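Local coordinates for prenylcyclase (Actinoplanes teichomyceticus, PDB 6IJ1), which probably acts on prenyl substrates, as a prenyltransferase or terpene-cyclase-like enzyme, at residues L119-H124 with P134-A139. Sequence-based numbering, arbitrary orientation.
Sequences LARHVH and PDLAKA
R121, on helix 112-121, reaches across to D135 and L136 of segment 134-139; R121 and L136 together supply most of the 178 Å² buried. Its chain bends about the CG-CD bond (chi3 67°), and the guanidinium lands flat against L136: CG of L136 stands 3.1 Å above the plane, displaced toward the rim, while CD2 of L136 lies 3.2 Å from R121 NH2. The D135 carboxylate comes instead to the guanidinium edge. R121 NH1 and D135 OD2 are 2.7 Å apart, a salt bridge whose hydrogen bond is weak, bent to 126° with the two planar groups turned 65° from each other. A water completes a second link, accepting from R121 NE at 2.6 Å and donating to D135 OD2. The other carboxylate oxygen turns back on its own helix, where D135 OD1 weakly accepts from the backbone N of L136. Next in sequence, the H122 ring approaches L136 obliquely, CE1 4.3 Å from CD1 of L136, and its ND1 is hydrogen-bonded to F118 O. The ring also touches V133, just before segment 134-139. One arginine thus pairs charge at its edge with apolar cover on a face, joining two consecutive helices through an exposed ion pair that solvent probably weakens, with a bridging water supplementing its bent direct bond.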
loop_
_atom_site.group_PDB
_atom_site.type_symbol
_atom_site.label_atom_id
_atom_site.label_comp_id
_atom_site.label_asym_id
_atom_site.label_seq_id
_atom_site.Cartn_x
_atom_site.Cartn_y
_atom_site.Cartn_z
ATOM N N LEU A 119 -2.300 15.274 -6.806
ATOM C CA LEU A 119 -1.945 14.054 -7.524
ATOM C C LEU A 119 -1.596 14.338 -8.970
ATOM O O LEU A 119 -0.630 13.792 -9.499
ATOM C CB LEU A 119 -3.048 12.991 -7.463
ATOM C CG LEU A 119 -3.243 12.413 -6.066
ATOM C CD1 LEU A 119 -4.422 11.384 -6.064
ATOM C CD2 LEU A 119 -1.926 11.752 -5.529
ATOM N N ALA A 120 -2.385 15.223 -9.660
ATOM C CA ALA A 120 -2.064 15.480 -11.066
ATOM C C ALA A 120 -0.647 16.033 -11.254
ATOM O O ALA A 120 -0.031 15.755 -12.297
ATOM C CB ALA A 120 -3.087 16.480 -11.636
ATOM N N ARG A 121 -0.131 16.819 -10.284
ATOM C CA ARG A 121 1.237 17.315 -10.392
ATOM C C ARG A 121 2.259 16.195 -10.433
ATOM O O ARG A 121 3.378 16.424 -10.943
ATOM C CB ARG A 121 1.531 18.255 -9.225
ATOM C CG ARG A 121 0.756 19.546 -9.369
ATOM C CD ARG A 121 0.977 20.444 -8.157
ATOM N NE ARG A 121 2.366 20.881 -8.146
ATOM C CZ ARG A 121 2.814 21.922 -7.456
ATOM N NH1 ARG A 121 4.100 22.243 -7.509
ATOM N NH2 ARG A 121 1.975 22.637 -6.715
ATOM N N HIS A 122 1.896 14.989 -9.931
ATOM C CA HIS A 122 2.864 13.882 -9.847
ATOM C C HIS A 122 2.786 12.965 -11.042
ATOM O O HIS A 122 3.533 12.001 -11.139
ATOM C CB HIS A 122 2.648 13.069 -8.530
ATOM C CG HIS A 122 2.941 13.846 -7.302
ATOM N ND1 HIS A 122 2.180 14.912 -6.888
ATOM C CD2 HIS A 122 3.964 13.733 -6.420
ATOM C CE1 HIS A 122 2.716 15.422 -5.782
ATOM N NE2 HIS A 122 3.789 14.696 -5.459
ATOM N N VAL A 123 1.936 13.285 -12.035
ATOM C CA VAL A 123 1.781 12.426 -13.208
ATOM C C VAL A 123 2.824 12.755 -14.260
ATOM O O VAL A 123 2.936 13.919 -14.700
ATOM C CB VAL A 123 0.380 12.570 -13.789
ATOM C CG1 VAL A 123 0.248 11.753 -15.103
ATOM C CG2 VAL A 123 -0.643 12.134 -12.761
ATOM N N HIS A 124 3.610 11.768 -14.632
ATOM C CA HIS A 124 4.655 11.903 -15.638
ATOM C C HIS A 124 4.099 11.686 -17.050
ATOM O O HIS A 124 2.993 11.137 -17.271
ATOM C CB HIS A 124 5.786 10.892 -15.390
ATOM C CG HIS A 124 6.811 11.358 -14.389
ATOM N ND1 HIS A 124 7.719 12.362 -14.672
ATOM C CD2 HIS A 124 7.121 10.921 -13.146
ATOM C CE1 HIS A 124 8.505 12.553 -13.627
ATOM N NE2 HIS A 124 8.154 11.703 -12.684
ATOM N N PRO A 134 9.664 17.740 -7.533
ATOM C CA PRO A 134 10.787 18.556 -7.031
ATOM C C PRO A 134 10.331 19.882 -6.444
ATOM O O PRO A 134 10.819 20.291 -5.388
ATOM C CB PRO A 134 11.654 18.754 -8.280
ATOM C CG PRO A 134 11.297 17.658 -9.181
ATOM C CD PRO A 134 9.859 17.309 -8.914
ATOM N N ASP A 135 9.389 20.573 -7.099
ATOM C CA ASP A 135 9.070 21.912 -6.604
ATOM C C ASP A 135 8.373 21.845 -5.257
ATOM O O ASP A 135 8.734 22.592 -4.342
ATOM C CB ASP A 135 8.229 22.691 -7.615
ATOM C CG ASP A 135 7.202 21.834 -8.293
ATOM O OD1 ASP A 135 7.234 20.601 -8.091
ATOM O OD2 ASP A 135 6.376 22.397 -9.040
ATOM N N LEU A 136 7.405 20.921 -5.091
ATOM C CA LEU A 136 6.691 20.811 -3.818
ATOM C C LEU A 136 7.545 20.231 -2.690
ATOM O O LEU A 136 7.265 20.537 -1.523
ATOM C CB LEU A 136 5.418 19.967 -3.967
ATOM C CG LEU A 136 4.272 20.605 -4.779
ATOM C CD1 LEU A 136 3.076 19.627 -4.967
ATOM C CD2 LEU A 136 3.792 21.907 -4.145
ATOM N N ALA A 137 8.570 19.414 -2.992
ATOM C CA ALA A 137 9.388 18.783 -1.970
ATOM C C ALA A 137 10.656 19.553 -1.720
ATOM O O ALA A 137 11.457 19.129 -0.878
ATOM C CB ALA A 137 9.782 17.356 -2.369
ATOM N N LYS A 138 10.850 20.664 -2.449
ATOM C CA LYS A 138 12.152 21.351 -2.491
ATOM C C LYS A 138 12.660 21.713 -1.100
ATOM O O LYS A 138 13.847 21.535 -0.786
ATOM C CB LYS A 138 12.049 22.627 -3.336
ATOM C CG LYS A 138 13.310 22.972 -4.154
ATOM C CD LYS A 138 13.437 24.488 -4.426
ATOM C CE LYS A 138 14.845 24.881 -4.925
ATOM N NZ LYS A 138 15.264 24.117 -6.168
ATOM N N ALA A 139 11.776 22.270 -0.276
ATOM C CA ALA A 139 12.167 22.764 1.034
ATOM C C ALA A 139 12.712 21.639 1.895
ATOM O O ALA A 139 13.723 21.804 2.586
ATOM C CB ALA A 139 10.967 23.433 1.720
HETATM O O HOH W 1 4.589 20.521 -9.515
#